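Leucyl-tRNA synthetase (Giardia intestinalis, PDB 3PZ6) probably attaches leucine to tRNA(Leu) as the whole synthetase, of which this piece is the CP1 editing domain, linked to clearing wrongly charged tRNA. Local coordinates at residues L16-Y21 and K64-Q69; G94-W99 and A196-I201; L154-A159 and Q166-P171; P227-P232 and G272-G277. The protein carries 2 engineered substitutions. One frame throughout, in Å; residues are numbered along the deposited sequence.

Interaction 1 of 4, residues L16-Y21 and K64-Q69; sequences LELINY and KAIFDQ
The side-chain amide of N20 lies stacked on the phenyl ring of F67, the two planes only 24° apart. ND2 does most of the touching, 3.3 Å above the ring plane and displaced toward the rim, where CE1 and CZ are its nearest carbons. N20 reaches this place because its CG stands anti to its own backbone N (chi1 -158°). Its OD1 meanwhile makes a weak hydrogen bond to T22 N, so N20 also serves as N-cap of helix 21-25; a short amide suits both tasks, one end capping and the flat group covering a ring. F67, its CG beside the backbone N (chi1 -75°), points its ring toward the strand end, where L18 CD2 comes over the opposite face, 4.3 Å from F67 CE2, and at the edge, in the ring plane, I19 O lies 3.4 Å from CE2. This is where strand 10-18 of the central mixed sheet of the CP1 domain ends and helix 61-71 packs beside it. I19 O is also hydrogen-bonded by N63 ND2 from the first turn of that helix, while F67 also touches V80 on the neighbouring strand. L18, a branched apolar chain, uses the same CD2 methyl against I66: it is 3.7 Å from I66 CG2 and 3.8 Å from I66 CD1, filling the notch between the two branches of the isoleucine.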
loop_
_atom_site.group_PDB
_atom_site.type_symbol
_atom_site.label_atom_id
_atom_site.label_comp_id
_atom_site.label_asym_id
_atom_site.label_seq_id
_atom_site.Cartn_x
_atom_site.Cartn_y
_atom_site.Cartn_z
ATOM N N LEU A 16 3.771 2.796 -4.434
ATOM C CA LEU A 16 2.817 1.824 -4.934
ATOM C C LEU A 16 2.399 2.232 -6.340
ATOM O O LEU A 16 1.662 3.203 -6.522
ATOM C CB LEU A 16 1.611 1.729 -4.000
ATOM C CG LEU A 16 1.862 1.413 -2.527
ATOM C CD1 LEU A 16 0.574 1.606 -1.735
ATOM C CD2 LEU A 16 2.403 0.000 -2.337
ATOM N N GLU A 17 2.883 1.495 -7.334
ATOM C CA GLU A 17 2.661 1.870 -8.726
ATOM C C GLU A 17 1.247 1.538 -9.177
ATOM O O GLU A 17 0.835 0.375 -9.161
ATOM C CB GLU A 17 3.683 1.201 -9.652
ATOM C CG GLU A 17 3.753 1.833 -11.044
ATOM C CD GLU A 17 4.624 1.059 -12.030
ATOM O OE1 GLU A 17 4.280 1.048 -13.235
ATOM O OE2 GLU A 17 5.648 0.469 -11.614
ATOM N N LEU A 18 0.512 2.567 -9.575
ATOM C CA LEU A 18 -0.787 2.372 -10.184
ATOM C C LEU A 18 -0.573 1.710 -11.536
ATOM O O LEU A 18 0.014 2.299 -12.440
ATOM C CB LEU A 18 -1.522 3.703 -10.334
ATOM C CG LEU A 18 -2.985 3.648 -10.781
ATOM C CD1 LEU A 18 -3.863 2.975 -9.736
ATOM C CD2 LEU A 18 -3.486 5.049 -11.061
ATOM N N ILE A 19 -1.030 0.469 -11.643
ATOM C CA ILE A 19 -0.828 -0.351 -12.830
ATOM C C ILE A 19 -1.461 0.279 -14.065
ATOM O O ILE A 19 -2.621 0.673 -14.048
ATOM C CB ILE A 19 -1.364 -1.784 -12.613
ATOM C CG1 ILE A 19 -0.619 -2.442 -11.448
ATOM C CG2 ILE A 19 -1.238 -2.614 -13.884
ATOM C CD1 ILE A 19 -1.190 -3.765 -11.012
ATOM N N ASN A 20 -0.674 0.388 -15.128
ATOM C CA ASN A 20 -1.172 0.886 -16.397
ATOM C C ASN A 20 -1.502 -0.294 -17.298
ATOM O O ASN A 20 -0.608 -0.958 -17.832
ATOM C CB ASN A 20 -0.150 1.819 -17.051
ATOM C CG ASN A 20 -0.775 2.768 -18.058
ATOM O OD1 ASN A 20 -1.650 2.390 -18.837
ATOM N ND2 ASN A 20 -0.313 4.013 -18.051
ATOM N N TYR A 21 -2.798 -0.554 -17.448
ATOM C CA TYR A 21 -3.267 -1.694 -18.220
ATOM C C TYR A 21 -3.188 -1.458 -19.723
ATOM O O TYR A 21 -3.224 -2.411 -20.504
ATOM C CB TYR A 21 -4.677 -2.090 -17.786
ATOM C CG TYR A 21 -4.706 -2.697 -16.399
ATOM C CD1 TYR A 21 -4.464 -4.056 -16.213
ATOM C CD2 TYR A 21 -4.953 -1.912 -15.274
ATOM C CE1 TYR A 21 -4.478 -4.622 -14.950
ATOM C CE2 TYR A 21 -4.970 -2.470 -14.002
ATOM C CZ TYR A 21 -4.732 -3.828 -13.853
ATOM O OH TYR A 21 -4.741 -4.402 -12.609
ATOM N N LYS A 64 -7.940 3.102 -15.208
ATOM C CA LYS A 64 -8.163 3.764 -16.490
ATOM C C LYS A 64 -8.704 5.188 -16.322
ATOM O O LYS A 64 -8.229 6.117 -16.980
ATOM C CB LYS A 64 -9.093 2.929 -17.378
ATOM N N ALA A 65 -9.679 5.358 -15.431
ATOM C CA ALA A 65 -10.281 6.672 -15.198
ATOM C C ALA A 65 -9.289 7.680 -14.628
ATOM O O ALA A 65 -9.327 8.857 -14.991
ATOM C CB ALA A 65 -11.509 6.558 -14.302
ATOM N N ILE A 66 -8.405 7.219 -13.740
ATOM C CA ILE A 66 -7.338 8.066 -13.213
ATOM C C ILE A 66 -6.401 8.501 -14.345
ATOM O O ILE A 66 -6.054 9.676 -14.442
ATOM C CB ILE A 66 -6.548 7.378 -12.074
ATOM C CG1 ILE A 66 -7.449 7.158 -10.853
ATOM C CG2 ILE A 66 -5.334 8.210 -11.680
ATOM C CD1 ILE A 66 -6.926 6.129 -9.849
ATOM N N PHE A 67 -6.017 7.555 -15.204
ATOM C CA PHE A 67 -5.143 7.858 -16.338
ATOM C C PHE A 67 -5.806 8.804 -17.341
ATOM O O PHE A 67 -5.196 9.786 -17.757
ATOM C CB PHE A 67 -4.644 6.581 -17.033
ATOM C CG PHE A 67 -3.566 5.850 -16.274
ATOM C CD1 PHE A 67 -2.332 6.443 -16.042
ATOM C CD2 PHE A 67 -3.778 4.560 -15.809
ATOM C CE1 PHE A 67 -1.336 5.766 -15.339
ATOM C CE2 PHE A 67 -2.789 3.880 -15.106
ATOM C CZ PHE A 67 -1.567 4.482 -14.872
ATOM N N ASP A 68 -7.055 8.519 -17.703
ATOM C CA ASP A 68 -7.816 9.378 -18.615
ATOM C C ASP A 68 -7.864 10.828 -18.138
ATOM O O ASP A 68 -7.749 11.755 -18.940
ATOM C CB ASP A 68 -9.235 8.840 -18.816
ATOM C CG ASP A 68 -9.289 7.672 -19.787
ATOM O OD1 ASP A 68 -8.218 7.240 -20.272
ATOM O OD2 ASP A 68 -10.406 7.181 -20.069
ATOM N N GLN A 69 -8.024 11.004 -16.829
ATOM C CA GLN A 69 -8.056 12.318 -16.200
ATOM C C GLN A 69 -6.671 12.967 -16.214
ATOM O O GLN A 69 -6.550 14.173 -16.422
ATOM C CB GLN A 69 -8.571 12.189 -14.766
ATOM C CG GLN A 69 -8.785 13.503 -14.036
ATOM C CD GLN A 69 -8.788 13.330 -12.528
ATOM O OE1 GLN A 69 -9.496 12.474 -11.982
ATOM N NE2 GLN A 69 -7.995 14.149 -11.843
#

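Interaction 2 of 4, residues G94-W99 and A196-I201; sequences GQTNCW and ACYKDI
The thiol sulfur of C197 rests obliquely against the six-membered ring of W99, 4.0 Å from the ring centroid to SG and 38° off the ring normal, a cysteine sulfur-aromatic contact. It belongs to a helix-on-sheet packing in the CP1 editing domain: helix 192-202 runs across strand 97-100, with the axes of the short segments 11.0 Å apart and their directions at 105°. The bulky indole spans much of that gap and reaches the helix backbone too. Its far corner does the touching: W99 CH2 is 3.4 Å from C197 SG, and the same CH2 has the backbone Y198 N near the ring plane at its edge, 3.9 Å away. A small, polarisable cysteine suits a place on the helix so close to an aromatic ring. The polar end of the indole is engaged as well, for W99 NE1 donates a hydrogen bond to D194 OD1, one turn earlier on the same helix. N97, two residues before W99, places its OD1 3.3 Å above the plane of the W99 ring, toward the rim. With its CG anti to the backbone N (chi1 170°), Y198 holds CG on the side of residues 96 and 97, and its CD1 comes 3.9 Å from N97 ND2 and 4.1 Å from T96 OG1. Both approaches are oblique to the phenol ring, and N97 ND2 also has a weak hydrogen bond to S186 OG on strand 183-186. The tyrosine is long enough to cross this polar patch, its OH hydrogen-bonded to L220 O.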
loop_
_atom_site.group_PDB
_atom_site.type_symbol
_atom_site.label_atom_id
_atom_site.label_comp_id
_atom_site.label_asym_id
_atom_site.label_seq_id
_atom_site.Cartn_x
_atom_site.Cartn_y
_atom_site.Cartn_z
ATOM N N GLY A 94 4.915 -8.443 3.096
ATOM C CA GLY A 94 3.657 -9.029 3.571
ATOM C C GLY A 94 2.394 -8.276 3.189
ATOM O O GLY A 94 1.302 -8.608 3.664
ATOM N N GLN A 95 2.536 -7.269 2.332
ATOM C CA GLN A 95 1.405 -6.463 1.853
ATOM C C GLN A 95 0.331 -7.257 1.118
ATOM O O GLN A 95 0.615 -7.954 0.139
ATOM C CB GLN A 95 1.897 -5.365 0.923
ATOM C CG GLN A 95 2.655 -4.261 1.601
ATOM C CD GLN A 95 3.312 -3.380 0.596
ATOM O OE1 GLN A 95 4.326 -3.745 -0.002
ATOM N NE2 GLN A 95 2.724 -2.217 0.368
ATOM N N THR A 96 -0.904 -7.125 1.590
ATOM C CA THR A 96 -2.057 -7.764 0.965
ATOM C C THR A 96 -2.929 -6.758 0.210
ATOM O O THR A 96 -3.738 -7.134 -0.641
ATOM C CB THR A 96 -2.941 -8.419 2.021
ATOM O OG1 THR A 96 -3.337 -7.418 2.956
ATOM C CG2 THR A 96 -2.197 -9.522 2.740
ATOM N N ASN A 97 -2.760 -5.484 0.555
ATOM C CA ASN A 97 -3.566 -4.389 0.036
ATOM C C ASN A 97 -2.995 -3.074 0.551
ATOM O O ASN A 97 -1.944 -3.061 1.200
ATOM C CB ASN A 97 -5.036 -4.537 0.469
ATOM C CG ASN A 97 -5.232 -4.431 1.993
ATOM O OD1 ASN A 97 -5.709 -3.413 2.499
ATOM N ND2 ASN A 97 -4.863 -5.482 2.719
ATOM N N CYS A 98 -3.674 -1.969 0.260
ATOM C CA CYS A 98 -3.368 -0.698 0.906
ATOM C C CYS A 98 -4.663 0.053 1.226
ATOM O O CYS A 98 -5.747 -0.413 0.882
ATOM C CB CYS A 98 -2.405 0.140 0.062
ATOM S SG CYS A 98 -3.052 0.657 -1.536
ATOM N N TRP A 99 -4.538 1.193 1.906
ATOM C CA TRP A 99 -5.684 1.912 2.450
ATOM C C TRP A 99 -5.689 3.364 2.000
ATOM O O TRP A 99 -4.646 4.010 1.977
ATOM C CB TRP A 99 -5.661 1.904 3.975
ATOM C CG TRP A 99 -5.583 0.572 4.644
ATOM C CD1 TRP A 99 -4.555 0.112 5.411
ATOM C CD2 TRP A 99 -6.580 -0.462 4.653
ATOM N NE1 TRP A 99 -4.837 -1.141 5.889
ATOM C CE2 TRP A 99 -6.073 -1.522 5.442
ATOM C CE3 TRP A 99 -7.849 -0.600 4.065
ATOM C CZ2 TRP A 99 -6.783 -2.711 5.658
ATOM C CZ3 TRP A 99 -8.558 -1.772 4.284
ATOM C CH2 TRP A 99 -8.017 -2.820 5.076
ATOM N N ALA A 196 -7.839 -6.389 11.444
ATOM C CA ALA A 196 -9.228 -6.168 11.849
ATOM C C ALA A 196 -10.055 -5.621 10.676
ATOM O O ALA A 196 -11.103 -6.169 10.340
ATOM C CB ALA A 196 -9.308 -5.242 13.062
ATOM N N CYS A 197 -9.562 -4.565 10.038
ATOM C CA CYS A 197 -10.242 -4.002 8.889
ATOM C C CYS A 197 -10.308 -4.978 7.721
ATOM O O CYS A 197 -11.349 -5.115 7.078
ATOM C CB CYS A 197 -9.589 -2.711 8.439
ATOM S SG CYS A 197 -10.591 -1.914 7.183
ATOM N N TYR A 198 -9.194 -5.663 7.468
ATOM C CA TYR A 198 -9.115 -6.654 6.407
ATOM C C TYR A 198 -10.205 -7.710 6.598
ATOM O O TYR A 198 -10.966 -7.998 5.671
ATOM C CB TYR A 198 -7.710 -7.268 6.377
ATOM C CG TYR A 198 -7.557 -8.481 5.483
ATOM C CD1 TYR A 198 -7.165 -8.349 4.150
ATOM C CD2 TYR A 198 -7.794 -9.761 5.975
ATOM C CE1 TYR A 198 -7.022 -9.469 3.330
ATOM C CE2 TYR A 198 -7.657 -10.876 5.165
ATOM C CZ TYR A 198 -7.271 -10.725 3.848
ATOM O OH TYR A 198 -7.138 -11.845 3.054
ATOM N N LYS A 199 -10.294 -8.248 7.811
ATOM C CA LYS A 199 -11.296 -9.259 8.174
ATOM C C LYS A 199 -12.733 -8.717 8.138
ATOM O O LYS A 199 -13.651 -9.413 7.718
ATOM C CB LYS A 199 -10.972 -9.843 9.551
ATOM C CG LYS A 199 -11.763 -11.058 9.938
ATOM C CD LYS A 199 -11.735 -11.214 11.432
ATOM C CE LYS A 199 -12.730 -12.250 11.907
ATOM N NZ LYS A 199 -13.103 -11.989 13.324
ATOM N N ASP A 200 -12.922 -7.480 8.581
ATOM C CA ASP A 200 -14.211 -6.794 8.428
ATOM C C ASP A 200 -14.721 -6.765 6.971
ATOM O O ASP A 200 -15.899 -7.040 6.722
ATOM C CB ASP A 200 -14.135 -5.367 8.982
ATOM C CG ASP A 200 -14.248 -5.316 10.498
ATOM O OD1 ASP A 200 -14.561 -6.362 11.127
ATOM O OD2 ASP A 200 -14.022 -4.220 11.063
ATOM N N ILE A 201 -13.831 -6.434 6.028
ATOM C CA ILE A 201 -14.174 -6.402 4.612
ATOM C C ILE A 201 -14.487 -7.823 4.134
ATOM O O ILE A 201 -15.520 -8.059 3.505
ATOM C CB ILE A 201 -13.030 -5.804 3.734
ATOM C CG1 ILE A 201 -12.471 -4.487 4.309
ATOM C CG2 ILE A 201 -13.462 -5.680 2.266
ATOM C CD1 ILE A 201 -13.194 -3.227 3.923
#

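Interaction 3 of 4, residues L154-A159 and Q166-P171; sequences LATVRA and QIFVLP
V157 and I167 form the apolar centre of a beta hairpin in the CP1 domain, V157 CG2 lying 3.7 Å from I167 CG1. That CG1 sits between its own backbone N and carbonyl carbon (chi1 55°), on the side of V157. The isoleucine's outer methyl goes on to A159, whose small CB accommodates I167 CD1. On the same face V157 CG1 touches V169 CG2, and A155 CB meets that methyl at 4.0 Å; L16 and L18 of strand 10-18 cover V157 and the two alanines. Branched residues suit these extended, buried positions. On the other face T156 and F168, a non-hydrogen-bonded antiparallel pair, lie side by side and point the same way. Here the threonine methyl makes a CH-pi contact: T156 CG2 is 3.7 Å from the centroid of the F168 ring and 23° off its normal. T156 serves both a ring and a polar group, its OG1 being hydrogen-bonded to Y21 OH. Outward lies the backbone ladder. V157 and I167 exchange N-H...O bonds in both directions, V157 N to I167 O being 2.9 Å. Toward L154 the pattern becomes that of a G1-type beta bulge: L154, with left-handed backbone angles, and A155 together face V169. V169 N donates to A155 O at 2.8 Å, and L154 N donates to V169 O over the same distance with a more bent N-H...O angle of 143°.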
loop_
_atom_site.group_PDB
_atom_site.type_symbol
_atom_site.label_atom_id
_atom_site.label_comp_id
_atom_site.label_asym_id
_atom_site.label_seq_id
_atom_site.Cartn_x
_atom_site.Cartn_y
_atom_site.Cartn_z
ATOM N N LEU A 154 -10.601 0.707 -4.800
ATOM C CA LEU A 154 -10.627 -0.492 -5.650
ATOM C C LEU A 154 -9.759 -0.398 -6.928
ATOM O O LEU A 154 -10.033 -1.064 -7.921
ATOM C CB LEU A 154 -12.068 -0.916 -5.969
ATOM C CG LEU A 154 -13.064 -0.881 -4.806
ATOM C CD1 LEU A 154 -14.456 -1.207 -5.300
ATOM C CD2 LEU A 154 -12.656 -1.813 -3.659
ATOM N N ALA A 155 -8.717 0.428 -6.882
ATOM C CA ALA A 155 -7.686 0.428 -7.911
ATOM C C ALA A 155 -6.673 -0.669 -7.602
ATOM O O ALA A 155 -6.662 -1.212 -6.493
ATOM C CB ALA A 155 -6.994 1.772 -7.969
ATOM N N THR A 156 -5.835 -1.003 -8.580
ATOM C CA THR A 156 -4.798 -2.005 -8.368
ATOM C C THR A 156 -3.421 -1.389 -8.488
ATOM O O THR A 156 -3.166 -0.579 -9.381
ATOM C CB THR A 156 -4.883 -3.191 -9.351
ATOM O OG1 THR A 156 -4.737 -2.705 -10.681
ATOM C CG2 THR A 156 -6.190 -3.901 -9.240
ATOM N N VAL A 157 -2.540 -1.780 -7.580
ATOM C CA VAL A 157 -1.177 -1.295 -7.601
ATOM C C VAL A 157 -0.177 -2.449 -7.598
ATOM O O VAL A 157 -0.510 -3.580 -7.227
ATOM C CB VAL A 157 -0.885 -0.256 -6.453
ATOM C CG1 VAL A 157 -1.675 1.051 -6.686
ATOM C CG2 VAL A 157 -1.163 -0.834 -5.059
ATOM N N ARG A 158 1.039 -2.158 -8.050
ATOM C CA ARG A 158 2.147 -3.096 -7.970
ATOM C C ARG A 158 2.853 -2.732 -6.679
ATOM O O ARG A 158 3.360 -1.619 -6.546
ATOM C CB ARG A 158 3.080 -2.916 -9.167
ATOM C CG ARG A 158 3.866 -4.169 -9.586
ATOM C CD ARG A 158 3.309 -4.811 -10.882
ATOM N NE ARG A 158 3.420 -3.904 -12.033
ATOM C CZ ARG A 158 2.772 -4.041 -13.193
ATOM N NH1 ARG A 158 1.945 -5.066 -13.400
ATOM N NH2 ARG A 158 2.951 -3.136 -14.150
ATOM N N ALA A 159 2.844 -3.639 -5.707
ATOM C CA ALA A 159 3.473 -3.368 -4.421
ATOM C C ALA A 159 4.898 -3.894 -4.367
ATOM O O ALA A 159 5.142 -5.077 -4.593
ATOM C CB ALA A 159 2.658 -3.945 -3.288
ATOM N N GLN A 166 -0.220 -7.992 -8.019
ATOM C CA GLN A 166 -0.938 -6.742 -7.802
ATOM C C GLN A 166 -1.743 -6.830 -6.515
ATOM O O GLN A 166 -2.001 -7.915 -6.020
ATOM C CB GLN A 166 -1.861 -6.411 -8.980
ATOM C CG GLN A 166 -3.107 -7.288 -9.116
ATOM C CD GLN A 166 -2.842 -8.521 -9.945
ATOM O OE1 GLN A 166 -2.259 -8.437 -11.029
ATOM N NE2 GLN A 166 -3.259 -9.675 -9.443
ATOM N N ILE A 167 -2.130 -5.678 -5.980
ATOM C CA ILE A 167 -3.037 -5.622 -4.831
ATOM C C ILE A 167 -4.061 -4.513 -5.037
ATOM O O ILE A 167 -3.902 -3.687 -5.925
ATOM C CB ILE A 167 -2.284 -5.438 -3.483
ATOM C CG1 ILE A 167 -1.375 -4.206 -3.521
ATOM C CG2 ILE A 167 -1.502 -6.703 -3.122
ATOM C CD1 ILE A 167 -0.614 -3.948 -2.216
ATOM N N PHE A 168 -5.102 -4.494 -4.214
ATOM C CA PHE A 168 -6.159 -3.508 -4.348
ATOM C C PHE A 168 -6.096 -2.393 -3.304
ATOM O O PHE A 168 -5.714 -2.613 -2.161
ATOM C CB PHE A 168 -7.524 -4.192 -4.304
ATOM C CG PHE A 168 -7.853 -4.954 -5.546
ATOM C CD1 PHE A 168 -8.630 -4.374 -6.541
ATOM C CD2 PHE A 168 -7.387 -6.252 -5.731
ATOM C CE1 PHE A 168 -8.941 -5.077 -7.702
ATOM C CE2 PHE A 168 -7.684 -6.955 -6.893
ATOM C CZ PHE A 168 -8.467 -6.371 -7.877
ATOM N N VAL A 169 -6.477 -1.193 -3.720
ATOM C CA VAL A 169 -6.609 -0.061 -2.824
ATOM C C VAL A 169 -7.945 -0.199 -2.102
ATOM O O VAL A 169 -8.992 -0.238 -2.740
ATOM C CB VAL A 169 -6.604 1.273 -3.615
ATOM C CG1 VAL A 169 -6.862 2.449 -2.686
ATOM C CG2 VAL A 169 -5.304 1.454 -4.377
ATOM N N LEU A 170 -7.908 -0.261 -0.778
ATOM C CA LEU A 170 -9.104 -0.556 -0.008
ATOM C C LEU A 170 -9.462 0.563 0.986
ATOM O O LEU A 170 -8.618 1.418 1.293
ATOM C CB LEU A 170 -8.947 -1.903 0.698
ATOM C CG LEU A 170 -8.720 -3.148 -0.163
ATOM C CD1 LEU A 170 -8.793 -4.375 0.732
ATOM C CD2 LEU A 170 -9.737 -3.262 -1.303
ATOM N N PRO A 171 -10.716 0.566 1.480
ATOM C CA PRO A 171 -11.204 1.630 2.338
ATOM C C PRO A 171 -10.824 1.484 3.813
ATOM O O PRO A 171 -11.105 0.457 4.439
ATOM C CB PRO A 171 -12.730 1.541 2.162
ATOM C CG PRO A 171 -12.984 0.138 1.860
ATOM C CD PRO A 171 -11.788 -0.380 1.124
#

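Interaction 4 of 4, residues P227-P232 and G272-G277; sequences PIIEIP and GIMKMG
M274 meets I229 by folding its chain: CG stands beside the backbone N, and a further bend at chi2 (-65°) swings SD to 3.7 Å from I229 CG1. M276 reaches across differently, with chi2 extended (173°), so that its SD goes out to the loop residues just before strand 229-230 and lies 3.9 Å from P227 CG and 4.0 Å from I228 CG2. The two segments form a small two-stranded antiparallel sheet, separate from the central sheet of the CP1 domain. It closes an excursion of the chain that contains helices 238-245 and 254-271. Flexible, unbranched methionines can fit such irregular surfaces; I229 and M274 face helix 284-297, where they touch V284 and C287. On the opposite face E230 pairs with I273 and is crossed by K275. The aliphatic part of the lysine does the packing, its CG 3.7 Å from E230 CB, whereas the charges stay beyond salt-bridge range with E230 OE1 4.3 Å from K275 NZ. Any attraction there is probably modest on this more exposed side. G272, the first residue to leave helix 254-271, brings its bare CA to 3.8 Å from I229 CG2, and having no side chain it allows the two backbones to lie close here. The backbones are joined by three hydrogen bonds. K275 N donates to I228 O, while E230 and I273 bond each other in both directions, the straighter being E230 N to I273 O, 2.9 Å long with an N-H...O angle of 169°.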
loop_
_atom_site.group_PDB
_atom_site.type_symbol
_atom_site.label_atom_id
_atom_site.label_comp_id
_atom_site.label_asym_id
_atom_site.label_seq_id
_atom_site.Cartn_x
_atom_site.Cartn_y
_atom_site.Cartn_z
ATOM N N PRO A 227 3.088 -15.230 6.239
ATOM C CA PRO A 227 4.010 -15.561 7.334
ATOM C C PRO A 227 5.405 -14.940 7.157
ATOM O O PRO A 227 6.388 -15.657 6.927
ATOM C CB PRO A 227 4.102 -17.083 7.246
ATOM C CG PRO A 227 3.838 -17.385 5.824
ATOM C CD PRO A 227 2.785 -16.417 5.418
ATOM N N ILE A 228 5.490 -13.616 7.268
ATOM C CA ILE A 228 6.737 -12.907 6.957
ATOM C C ILE A 228 7.703 -12.889 8.139
ATOM O O ILE A 228 8.919 -12.938 7.961
ATOM C CB ILE A 228 6.492 -11.463 6.423
ATOM C CG1 ILE A 228 5.644 -10.641 7.396
ATOM C CG2 ILE A 228 5.804 -11.513 5.076
ATOM C CD1 ILE A 228 5.827 -9.142 7.252
ATOM N N ILE A 229 7.153 -12.844 9.340
ATOM C CA ILE A 229 7.952 -12.738 10.543
ATOM C C ILE A 229 7.497 -13.772 11.563
ATOM O O ILE A 229 6.299 -13.895 11.838
ATOM C CB ILE A 229 7.873 -11.301 11.140
ATOM C CG1 ILE A 229 8.560 -10.302 10.195
ATOM C CG2 ILE A 229 8.506 -11.249 12.535
ATOM C CD1 ILE A 229 8.258 -8.839 10.468
ATOM N N GLU A 230 8.455 -14.526 12.097
ATOM C CA GLU A 230 8.194 -15.433 13.198
ATOM C C GLU A 230 8.628 -14.805 14.513
ATOM O O GLU A 230 9.794 -14.458 14.707
ATOM C CB GLU A 230 8.912 -16.774 13.005
ATOM C CG GLU A 230 8.696 -17.743 14.175
ATOM C CD GLU A 230 9.457 -19.049 14.041
ATOM O OE1 GLU A 230 10.072 -19.302 12.978
ATOM O OE2 GLU A 230 9.436 -19.841 15.011
ATOM N N ILE A 231 7.671 -14.665 15.415
ATOM C CA ILE A 231 7.970 -14.275 16.776
ATOM C C ILE A 231 7.966 -15.529 17.656
ATOM O O ILE A 231 6.914 -16.147 17.849
ATOM C CB ILE A 231 6.979 -13.222 17.293
ATOM C CG1 ILE A 231 7.000 -11.991 16.379
ATOM C CG2 ILE A 231 7.319 -12.841 18.723
ATOM C CD1 ILE A 231 5.824 -11.044 16.552
ATOM N N PRO A 232 9.153 -15.923 18.168
ATOM C CA PRO A 232 9.283 -17.042 19.109
ATOM C C PRO A 232 8.286 -16.909 20.256
ATOM O O PRO A 232 8.131 -15.820 20.818
ATOM C CB PRO A 232 10.706 -16.878 19.650
ATOM C CG PRO A 232 11.445 -16.190 18.544
ATOM C CD PRO A 232 10.453 -15.270 17.907
ATOM N N GLY A 272 11.731 -10.827 16.545
ATOM C CA GLY A 272 11.218 -11.234 15.235
ATOM C C GLY A 272 12.275 -11.686 14.251
ATOM O O GLY A 272 13.345 -11.094 14.165
ATOM N N ILE A 273 11.968 -12.750 13.516
ATOM C CA ILE A 273 12.884 -13.305 12.518
ATOM C C ILE A 273 12.196 -13.381 11.166
ATOM O O ILE A 273 11.124 -13.968 11.038
ATOM C CB ILE A 273 13.414 -14.700 12.936
ATOM C CG1 ILE A 273 14.474 -14.544 14.030
ATOM C CG2 ILE A 273 13.997 -15.457 11.731
ATOM C CD1 ILE A 273 14.579 -15.732 14.944
ATOM N N MET A 274 12.810 -12.759 10.169
ATOM C CA MET A 274 12.281 -12.776 8.819
ATOM C C MET A 274 12.187 -14.203 8.302
ATOM O O MET A 274 13.113 -14.997 8.462
ATOM C CB MET A 274 13.152 -11.926 7.893
ATOM C CG MET A 274 13.168 -10.449 8.258
ATOM S SD MET A 274 11.570 -9.618 8.086
ATOM C CE MET A 274 11.353 -9.585 6.311
ATOM N N LYS A 275 11.060 -14.526 7.684
ATOM C CA LYS A 275 10.819 -15.878 7.189
ATOM C C LYS A 275 10.601 -15.858 5.691
ATOM O O LYS A 275 10.638 -16.892 5.035
ATOM C CB LYS A 275 9.604 -16.489 7.893
ATOM C CG LYS A 275 9.800 -16.743 9.379
ATOM C CD LYS A 275 10.216 -18.180 9.656
ATOM C CE LYS A 275 11.699 -18.381 9.542
ATOM N NZ LYS A 275 11.941 -19.774 9.115
ATOM N N MET A 276 10.364 -14.660 5.171
ATOM C CA MET A 276 10.144 -14.436 3.749
ATOM C C MET A 276 10.953 -13.232 3.298
ATOM O O MET A 276 11.430 -12.449 4.120
ATOM C CB MET A 276 8.656 -14.204 3.465
ATOM C CG MET A 276 7.788 -15.449 3.592
ATOM S SD MET A 276 6.016 -15.118 3.465
ATOM C CE MET A 276 5.915 -14.441 1.795
ATOM N N GLY A 277 11.095 -13.090 1.988
ATOM C CA GLY A 277 11.812 -11.971 1.405
ATOM C C GLY A 277 13.290 -12.269 1.255
ATOM O O GLY A 277 13.732 -13.373 1.563
#

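In the fold
Interactions 1, 2 and 3 all reach the mixed sheet of the CP1 domain, while interaction 4 belongs to a separate two-stranded sheet. Interaction 3 sits in the middle, its centre about 11 Å from those of interactions 1 and 2; E17 O with R158 N and C98 O with L170 N are probable hydrogen bonds between neighbouring strands. Along the chain interaction 1 comes first, interaction 3 falls between the segments of interaction 2, and interaction 4 follows. Centres of interactions 1 and 4 lie about 33 Å apart; I228, next to the small sheet, packs on G94, where interactions 2 and 4 touch. Three contacts thus tie helices and a hairpin to one sheet of the editing domain, while the fourth joins parts farther out.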